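Cycloalternan-forming enzyme (Listeria monocytogenes serovar 1/2a, PDB 5F7U) belongs to glycosyl hydrolase family 31, combining a TIM-barrel domain with several beta-rich domains and a family 6 carbohydrate-binding module. Local coordinates at residues L688-F691 and Q692-Y696; T649-A652 and A653-I657; D326-M329 and T330-L333. The protein carries 1 engineered substitution. All coordinates share one frame; numbering follows the deposited sequence.

Interaction 1. Residues L688-F691 and Q692-Y696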
ATOM      1  N   LEU A 688      11.006  14.793  20.929  1.00 17.70           N
ATOM      2  CA  LEU A 688       9.729  15.497  20.990  1.00 17.78           C
ATOM      3  C   LEU A 688       9.568  16.607  19.931  1.00 17.63           C
ATOM      4  O   LEU A 688       8.572  16.569  19.188  1.00 17.09           O
ATOM      5  CB  LEU A 688       9.355  15.955  22.417  1.00 18.27           C
ATOM      6  CG  LEU A 688       7.991  16.664  22.489  1.00 18.72           C
ATOM      7  CD1 LEU A 688       6.828  15.709  22.190  1.00 18.19           C
ATOM      8  CD2 LEU A 688       7.827  17.324  23.847  1.00 19.59           C
ATOM      9  N   PRO A 689      10.525  17.571  19.845  1.00 18.11           N
ATOM     10  CA  PRO A 689      10.372  18.604  18.801  1.00 18.32           C
ATOM     11  C   PRO A 689      10.437  18.059  17.375  1.00 17.92           C
ATOM     12  O   PRO A 689       9.742  18.580  16.500  1.00 17.61           O
ATOM     13  CB  PRO A 689      11.526  19.592  19.073  1.00 19.04           C
ATOM     14  CG  PRO A 689      12.424  18.912  20.051  1.00 19.36           C
ATOM     15  CD  PRO A 689      11.551  17.970  20.833  1.00 18.74           C
ATOM     16  N   THR A 690      11.210  16.992  17.158  1.00 17.38           N
ATOM     17  CA  THR A 690      11.255  16.353  15.841  1.00 17.17           C
ATOM     18  C   THR A 690       9.920  15.681  15.511  1.00 16.41           C
ATOM     19  O   THR A 690       9.382  15.857  14.402  1.00 16.27           O
ATOM     20  CB  THR A 690      12.456  15.387  15.734  1.00 17.23           C
ATOM     21  OG1 THR A 690      13.649  16.153  15.928  1.00 18.30           O
ATOM     22  CG2 THR A 690      12.504  14.728  14.365  1.00 17.25           C
ATOM     23  N   PHE A 691       9.363  14.950  16.475  1.00 16.20           N
ATOM     24  CA  PHE A 691       8.031  14.354  16.299  1.00 15.81           C
ATOM     25  C   PHE A 691       6.968  15.430  16.014  1.00 16.07           C
ATOM     26  O   PHE A 691       6.167  15.288  15.098  1.00 15.56           O
ATOM     27  CB  PHE A 691       7.613  13.506  17.507  1.00 15.92           C
ATOM     28  CG  PHE A 691       6.390  12.670  17.265  1.00 15.57           C
ATOM     29  CD1 PHE A 691       5.107  13.202  17.442  1.00 15.64           C
ATOM     30  CD2 PHE A 691       6.515  11.335  16.874  1.00 15.21           C
ATOM     31  CE1 PHE A 691       3.973  12.423  17.213  1.00 15.55           C
ATOM     32  CE2 PHE A 691       5.395  10.551  16.638  1.00 15.15           C
ATOM     33  CZ  PHE A 691       4.112  11.089  16.822  1.00 15.35           C
ATOM     34  N   GLN A 692       6.954  16.482  16.830  1.00 16.67           N
ATOM     35  CA  GLN A 692       6.033  17.605  16.636  1.00 17.46           C
ATOM     36  C   GLN A 692       6.177  18.221  15.252  1.00 17.75           C
ATOM     37  O   GLN A 692       5.168  18.471  14.582  1.00 17.53           O
ATOM     38  CB  GLN A 692       6.268  18.669  17.708  1.00 18.00           C
ATOM     39  CG  GLN A 692       5.798  18.254  19.096  1.00 18.35           C
ATOM     40  CD  GLN A 692       6.279  19.205  20.172  1.00 18.90           C
ATOM     41  OE1 GLN A 692       7.221  19.965  19.964  1.00 19.50           O
ATOM     42  NE2 GLN A 692       5.626  19.176  21.343  1.00 19.39           N
ATOM     43  N   LYS A 693       7.413  18.428  14.797  1.00 18.13           N
ATOM     44  CA  LYS A 693       7.634  19.010  13.466  1.00 18.62           C
ATOM     45  C   LYS A 693       6.905  18.181  12.415  1.00 17.57           C
ATOM     46  O   LYS A 693       6.179  18.727  11.590  1.00 17.24           O
ATOM     47  CB  LYS A 693       9.117  19.119  13.135  1.00 20.07           C
ATOM     48  CG  LYS A 693       9.388  19.625  11.715  1.00 22.01           C
ATOM     49  CD  LYS A 693      10.854  19.964  11.450  1.00 24.12           C
ATOM     50  CE  LYS A 693      11.687  18.716  11.165  1.00 25.12           C
ATOM     51  NZ  LYS A 693      13.007  19.043  10.533  1.00 27.43           N
ATOM     52  N   TYR A 694       7.112  16.867  12.444  1.00 15.72           N
ATOM     53  CA  TYR A 694       6.507  15.995  11.437  1.00 15.17           C
ATOM     54  C   TYR A 694       4.998  15.838  11.583  1.00 14.71           C
ATOM     55  O   TYR A 694       4.284  15.899  10.584  1.00 14.22           O
ATOM     56  CB  TYR A 694       7.250  14.650  11.345  1.00 15.41           C
ATOM     57  CG  TYR A 694       8.560  14.897  10.676  1.00 15.89           C
ATOM     58  CD1 TYR A 694       8.607  15.217   9.319  1.00 16.13           C
ATOM     59  CD2 TYR A 694       9.743  14.932  11.411  1.00 16.78           C
ATOM     60  CE1 TYR A 694       9.805  15.540   8.698  1.00 16.61           C
ATOM     61  CE2 TYR A 694      10.960  15.249  10.797  1.00 17.09           C
ATOM     62  CZ  TYR A 694      10.975  15.551   9.447  1.00 17.06           C
ATOM     63  OH  TYR A 694      12.170  15.873   8.831  1.00 17.99           O
ATOM     64  N   LEU A 695       4.513  15.657  12.811  1.00 14.72           N
ATOM     65  CA  LEU A 695       3.069  15.608  13.017  1.00 14.91           C
ATOM     66  C   LEU A 695       2.393  16.923  12.589  1.00 14.59           C
ATOM     67  O   LEU A 695       1.349  16.899  11.928  1.00 14.52           O
ATOM     68  CB  LEU A 695       2.702  15.264  14.459  1.00 15.66           C
ATOM     69  CG  LEU A 695       1.195  15.271  14.779  1.00 16.66           C
ATOM     70  CD1 LEU A 695       0.390  14.341  13.866  1.00 16.41           C
ATOM     71  CD2 LEU A 695       0.952  14.958  16.248  1.00 17.50           C
ATOM     72  N   TYR A 696       2.974  18.062  12.976  1.00 14.51           N
ATOM     73  CA  TYR A 696       2.375  19.354  12.585  1.00 14.54           C
ATOM     74  C   TYR A 696       2.427  19.545  11.080  1.00 14.06           C
ATOM     75  O   TYR A 696       1.464  20.036  10.485  1.00 14.19           O
ATOM     76  CB  TYR A 696       3.021  20.550  13.295  1.00 14.91           C
ATOM     77  CG  TYR A 696       3.039  20.496  14.820  1.00 15.28           C
ATOM     78  CD1 TYR A 696       2.151  19.678  15.548  1.00 15.39           C
ATOM     79  CD2 TYR A 696       3.918  21.317  15.534  1.00 15.87           C
ATOM     80  CE1 TYR A 696       2.183  19.638  16.944  1.00 15.81           C
ATOM     81  CE2 TYR A 696       3.959  21.291  16.921  1.00 16.17           C
ATOM     82  CZ  TYR A 696       3.094  20.452  17.616  1.00 16.40           C
ATOM     83  OH  TYR A 696       3.162  20.445  18.986  1.00 17.06           O
TER
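Helix 687-700 of the TIM-barrel domain pairs L688 with Q692, T690 with Y694 and F691 with L695 across single turns, a worked example of how i, i+4 neighbours share the work along an amphipathic helix. The backbone sets the spacing. Q692 N bonds L688 O at 2.9 Å in a nearly straight line (172°), and L695 N bonds F691 O at 2.8 Å. K693 and Y694 repeat the pattern with the carbonyls of P689 and T690.

On the more open side, the extended chain of Q692 runs back over the preceding turn. Its CG is anti to the carbonyl carbon (chi1 -71°), which lays the chain over L688 O and brings the amide to the L688 branch point, with NE2 3.6 Å from L688 CG. Q692 NE2 also hydrogen-bonds to N390 O, so the leucine contact is made by a group already held in place. T690 and Y694 lie side by side and point the same way; T690 CG2 meets the tyrosine ring in its plane, at the edge, 3.9 Å from Y694 CE2. Their polar ends are drawn to one residue: T690 OG1 bonds D790 OD1, while Y694 OH and K693 NZ both bond D790 O.

The inward face is apolar. F691 CE1 approaches L695 CD2 at 4.1 Å, the two side chains crossing at a slant, and both also rest on L367 in the first barrel strand. F691 further touches Y645 and T649 of helix 642-653. One side thus faces strand and neighbouring helix, and another carries polar links to surrounding loops, the two-sided pattern typical of an outer helix of a TIM barrel.

Interaction 2. Residues T649-A652 and A653-I657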
ATOM      1  N   THR A 649       9.400   8.285  12.310  1.00 14.01           N
ATOM      2  CA  THR A 649       8.448   9.383  12.504  1.00 14.55           C
ATOM      3  C   THR A 649       8.273  10.185  11.219  1.00 14.37           C
ATOM      4  O   THR A 649       7.141  10.428  10.797  1.00 13.96           O
ATOM      5  CB  THR A 649       8.921  10.326  13.619  1.00 15.49           C
ATOM      6  OG1 THR A 649       8.857   9.650  14.870  1.00 15.89           O
ATOM      7  CG2 THR A 649       8.092  11.614  13.675  1.00 16.20           C
ATOM      8  N   ALA A 650       9.386  10.580  10.604  1.00 14.58           N
ATOM      9  CA  ALA A 650       9.358  11.432   9.418  1.00 14.74           C
ATOM     10  C   ALA A 650       8.642  10.718   8.267  1.00 14.60           C
ATOM     11  O   ALA A 650       7.777  11.303   7.596  1.00 14.22           O
ATOM     12  CB  ALA A 650      10.774  11.794   9.006  1.00 15.08           C
ATOM     13  N   MET A 651       9.013   9.461   8.035  1.00 14.54           N
ATOM     14  CA  MET A 651       8.372   8.692   6.968  1.00 14.68           C
ATOM     15  C   MET A 651       6.871   8.508   7.283  1.00 14.23           C
ATOM     16  O   MET A 651       6.040   8.703   6.404  1.00 14.14           O
ATOM     17  CB  MET A 651       9.086   7.363   6.724  1.00 15.43           C
ATOM     18  CG  MET A 651       8.440   6.492   5.639  1.00 15.93           C
ATOM     19  SD  MET A 651       7.127   5.455   6.328  1.00 18.08           S
ATOM     20  CE  MET A 651       6.337   4.872   4.836  1.00 18.14           C
ATOM     21  N   ALA A 652       6.550   8.168   8.533  1.00 13.53           N
ATOM     22  CA  ALA A 652       5.165   7.868   8.923  1.00 13.10           C
ATOM     23  C   ALA A 652       4.247   9.064   8.726  1.00 13.07           C
ATOM     24  O   ALA A 652       3.084   8.913   8.299  1.00 13.12           O
ATOM     25  CB  ALA A 652       5.100   7.387  10.374  1.00 13.03           C
ATOM     26  N   ALA A 653       4.772  10.257   9.016  1.00 12.82           N
ATOM     27  CA  ALA A 653       4.008  11.495   8.851  1.00 13.08           C
ATOM     28  C   ALA A 653       3.735  11.768   7.366  1.00 13.12           C
ATOM     29  O   ALA A 653       2.785  12.478   7.039  1.00 13.14           O
ATOM     30  CB  ALA A 653       4.755  12.663   9.487  1.00 13.41           C
ATOM     31  N   PHE A 654       4.540  11.161   6.487  1.00 12.98           N
ATOM     32  CA  PHE A 654       4.364  11.252   5.023  1.00 13.12           C
ATOM     33  C   PHE A 654       3.937   9.917   4.411  1.00 12.90           C
ATOM     34  O   PHE A 654       4.362   9.573   3.288  1.00 13.49           O
ATOM     35  CB  PHE A 654       5.650  11.788   4.339  1.00 13.25           C
ATOM     36  CG  PHE A 654       5.824  13.274   4.469  1.00 13.57           C
ATOM     37  CD1 PHE A 654       6.336  13.829   5.641  1.00 13.71           C
ATOM     38  CD2 PHE A 654       5.417  14.144   3.428  1.00 13.83           C
ATOM     39  CE1 PHE A 654       6.486  15.213   5.783  1.00 14.29           C
ATOM     40  CE2 PHE A 654       5.576  15.526   3.557  1.00 14.22           C
ATOM     41  CZ  PHE A 654       6.108  16.060   4.741  1.00 14.42           C
ATOM     42  N   ALA A 655       3.134   9.151   5.166  1.00 12.85           N
ATOM     43  CA  ALA A 655       2.577   7.901   4.647  1.00 12.66           C
ATOM     44  C   ALA A 655       1.051   7.962   4.732  1.00 12.54           C
ATOM     45  O   ALA A 655       0.512   8.917   5.314  1.00 12.73           O
ATOM     46  CB  ALA A 655       3.155   6.698   5.396  1.00 13.17           C
ATOM     47  N   PRO A 656       0.331   7.008   4.085  1.00 12.17           N
ATOM     48  CA  PRO A 656      -1.134   7.171   4.012  1.00 12.17           C
ATOM     49  C   PRO A 656      -1.806   7.245   5.389  1.00 12.40           C
ATOM     50  O   PRO A 656      -2.644   8.121   5.600  1.00 12.77           O
ATOM     51  CB  PRO A 656      -1.586   5.915   3.244  1.00 11.62           C
ATOM     52  CG  PRO A 656      -0.397   5.583   2.381  1.00 11.74           C
ATOM     53  CD  PRO A 656       0.786   5.846   3.287  1.00 11.76           C
ATOM     54  N   ILE A 657      -1.398   6.376   6.314  1.00 12.43           N
ATOM     55  CA  ILE A 657      -1.951   6.335   7.676  1.00 12.71           C
ATOM     56  C   ILE A 657      -0.789   6.331   8.670  1.00 12.87           C
ATOM     57  O   ILE A 657       0.129   5.500   8.565  1.00 12.95           O
ATOM     58  CB  ILE A 657      -2.843   5.081   7.921  1.00 12.57           C
ATOM     59  CG1 ILE A 657      -3.981   4.927   6.882  1.00 12.89           C
ATOM     60  CG2 ILE A 657      -3.362   5.030   9.368  1.00 12.79           C
ATOM     61  CD1 ILE A 657      -5.072   6.001   6.927  1.00 13.32           C
TER
HETATM   62  O   HOH W   1       2.686   5.999   8.520  1.00 20.27           O
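A652 O is approached by two donors: A655 N bonds it at 3.1 Å, and a water oxygen lies 2.9 Å from A652 O, placed to donate to it. The amide stands well above the carbonyl plane, 71° out of it, as suits a donor only three residues on. The same water lies 2.6 Å from I657 O, so it can link the last turn of helix 642-653 to I657, although more acceptors surround it than it has protons.

The bonds record how a helix gives way to a loop. A653 N still reaches back four residues to T649 O at 3.0 Å. F654 N then divides itself, bonding M651 O at 2.9 Å and A650 O only weakly, and by A655 the bond to a carbonyl three residues back remains.

Side chains follow this change of course. F654 CG is anti to its own carbonyl carbon (chi1 -78°), which swings the ring back along the helix until A650 O sits at its edge, near the ring plane, 3.5 Å from F654 CD1. M651 CG is anti to the backbone N, and the chain then bends at chi2 (-87°); the bend carries M651 CE round to A655 CB at 3.7 Å, a methyl-to-methyl contact that packs the loop against the helix.

Everything here is buried, so the carbonyls of residues 653-656 need partners. R698 of helix 687-700 supplies several, with NH1 bonding A653 O and A655 O and NH2 bonding P656 O, while Y740 OH bonds F654 O. A positive guanidinium at carbonyls near a helix C-terminus would probably offset the partial negative charge gathered there, making the buried helix end electrostatically tolerable.

Interaction 3. Residues D326-M329 and T330-L333; sequences DGDM and TNML
D328 and T330 meet through a carboxylate oxygen that satisfies two donors of one residue. D328 OD1 accepts from T330 N at 2.9 Å (161°) and from the T330 hydroxyl, OG1, at 2.7 Å. Both donors come from the same face of the carboxylate, the hydroxyl on its syn side. The hydroxyl gets there because T330 OG1 sits between backbone N and carbonyl carbon (chi1 70°), folded back over the turn.

D328 O closes the turn with a weak bond from N331 N at 3.3 Å and also accepts from N325 ND2. Two residues earlier, D326 OD1 accepts from D328 N at 3.1 Å, approached from above the carboxylate plane.

The remaining oxygens of the two aspartates share a water. It donates to D326 OD2 at 2.9 Å and to D328 OD2 at 3.0 Å, and accepts from N331 ND2 at 3.3 Å, which probably eases repulsion between the two acids. N331 ND2 has N325 OD1 as a further partner; although it also lies close to D326 OD1, with amide and carboxylate planes nearly parallel but offset, the angle rules out a bond there. On the backbone side, N331 O receives Y238 OH.

D326 with D328 N forms an Asx turn. It leads into the type I beta turn D328-N331, braced within by the T330-to-D328 side-chain bonds, which here joins strands 318-327 and 333-338 at the surface.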
ATOM      1  N   ASP A 326     -10.620 -26.894  -6.669  1.00 17.86           N
ATOM      2  CA  ASP A 326     -11.084 -27.919  -5.736  1.00 18.87           C
ATOM      3  C   ASP A 326     -11.469 -29.227  -6.427  1.00 19.63           C
ATOM      4  O   ASP A 326     -11.995 -30.125  -5.788  1.00 20.94           O
ATOM      5  CB  ASP A 326     -12.260 -27.382  -4.916  1.00 19.28           C
ATOM      6  CG  ASP A 326     -13.464 -27.010  -5.775  1.00 20.04           C
ATOM      7  OD1 ASP A 326     -13.369 -26.946  -7.023  1.00 20.27           O
ATOM      8  OD2 ASP A 326     -14.533 -26.761  -5.196  1.00 21.15           O
ATOM      9  N   GLY A 327     -11.219 -29.318  -7.731  1.00 19.44           N
ATOM     10  CA  GLY A 327     -11.585 -30.505  -8.506  1.00 19.90           C
ATOM     11  C   GLY A 327     -12.815 -30.316  -9.379  1.00 20.08           C
ATOM     12  O   GLY A 327     -13.010 -31.064 -10.335  1.00 20.42           O
ATOM     13  N   ASP A 328     -13.658 -29.352  -9.029  1.00 20.06           N
ATOM     14  CA  ASP A 328     -14.896 -29.083  -9.772  1.00 20.92           C
ATOM     15  C   ASP A 328     -14.589 -28.730 -11.244  1.00 20.68           C
ATOM     16  O   ASP A 328     -13.953 -27.705 -11.527  1.00 19.81           O
ATOM     17  CB  ASP A 328     -15.668 -27.943  -9.087  1.00 21.41           C
ATOM     18  CG  ASP A 328     -17.037 -27.686  -9.712  1.00 23.20           C
ATOM     19  OD1 ASP A 328     -17.325 -28.146 -10.838  1.00 23.48           O
ATOM     20  OD2 ASP A 328     -17.834 -26.998  -9.043  1.00 24.50           O
ATOM     21  N   MET A 329     -15.051 -29.596 -12.153  1.00 21.44           N
ATOM     22  CA  MET A 329     -14.739 -29.478 -13.579  1.00 22.16           C
ATOM     23  C   MET A 329     -15.496 -28.342 -14.242  1.00 22.04           C
ATOM     24  O   MET A 329     -15.223 -28.031 -15.392  1.00 22.31           O
ATOM     25  CB  MET A 329     -15.040 -30.782 -14.314  1.00 23.64           C
ATOM     26  CG  MET A 329     -14.196 -31.942 -13.815  1.00 25.09           C
ATOM     27  SD  MET A 329     -14.556 -33.480 -14.663  1.00 27.78           S
ATOM     28  CE  MET A 329     -13.810 -33.092 -16.241  1.00 27.75           C
ATOM     29  N   THR A 330     -16.429 -27.729 -13.514  1.00 21.74           N
ATOM     30  CA  THR A 330     -17.233 -26.617 -14.055  1.00 21.90           C
ATOM     31  C   THR A 330     -16.679 -25.231 -13.687  1.00 21.24           C
ATOM     32  O   THR A 330     -17.235 -24.214 -14.114  1.00 21.05           O
ATOM     33  CB  THR A 330     -18.727 -26.727 -13.646  1.00 22.54           C
ATOM     34  OG1 THR A 330     -18.863 -26.478 -12.239  1.00 22.66           O
ATOM     35  CG2 THR A 330     -19.273 -28.103 -13.976  1.00 23.39           C
ATOM     36  N   ASN A 331     -15.589 -25.181 -12.907  1.00 20.58           N
ATOM     37  CA  ASN A 331     -14.958 -23.899 -12.534  1.00 19.69           C
ATOM     38  C   ASN A 331     -14.004 -23.427 -13.637  1.00 19.11           C
ATOM     39  O   ASN A 331     -12.899 -23.972 -13.749  1.00 18.80           O
ATOM     40  CB  ASN A 331     -14.132 -24.041 -11.234  1.00 20.00           C
ATOM     41  CG  ASN A 331     -14.983 -24.144  -9.975  1.00 21.11           C
ATOM     42  OD1 ASN A 331     -16.175 -23.826  -9.982  1.00 21.90           O
ATOM     43  ND2 ASN A 331     -14.354 -24.587  -8.865  1.00 20.82           N
ATOM     44  N   MET A 332     -14.428 -22.467 -14.470  1.00 18.11           N
ATOM     45  CA  MET A 332     -13.547 -21.931 -15.517  1.00 17.47           C
ATOM     46  C   MET A 332     -12.339 -21.175 -14.946  1.00 16.43           C
ATOM     47  O   MET A 332     -12.427 -20.562 -13.886  1.00 16.17           O
ATOM     48  CB  MET A 332     -14.319 -20.967 -16.428  1.00 17.93           C
ATOM     49  CG  MET A 332     -15.327 -21.651 -17.330  1.00 19.16           C
ATOM     50  SD  MET A 332     -15.923 -20.497 -18.588  1.00 20.53           S
ATOM     51  CE  MET A 332     -16.956 -19.451 -17.580  1.00 19.79           C
ATOM     52  N   LEU A 333     -11.223 -21.199 -15.674  1.00 15.70           N
ATOM     53  CA  LEU A 333     -10.133 -20.263 -15.422  1.00 14.90           C
ATOM     54  C   LEU A 333     -10.576 -18.899 -15.941  1.00 14.87           C
ATOM     55  O   LEU A 333     -11.088 -18.802 -17.042  1.00 14.84           O
ATOM     56  CB  LEU A 333      -8.855 -20.735 -16.140  1.00 14.96           C
ATOM     57  CG  LEU A 333      -7.690 -19.727 -16.201  1.00 14.54           C
ATOM     58  CD1 LEU A 333      -7.118 -19.463 -14.800  1.00 14.26           C
ATOM     59  CD2 LEU A 333      -6.590 -20.228 -17.121  1.00 14.55           C
TER
HETATM   60  O   HOH W   2     -16.647 -25.588  -6.736  1.00 36.74           O

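Along the chain, interaction 3 comes first, then interaction 2, then interaction 1. The last two belong to the TIM-barrel domain and are neighbours, their centres 12 Å apart: helix 642-653 leads into the final barrel strand, 657-660, and helix 687-700 follows it after helix 675-682. The two helices pack directly together, with Y694 lying against A650 and A653, so the two local contacts form one packing unit. Interaction 3 lies in a surface connection between strands 318-327 and 333-338, its centre about 44 Å from that of interaction 2 and 55 Å from that of interaction 1, an independent turn on a distant beta-rich part of the protein.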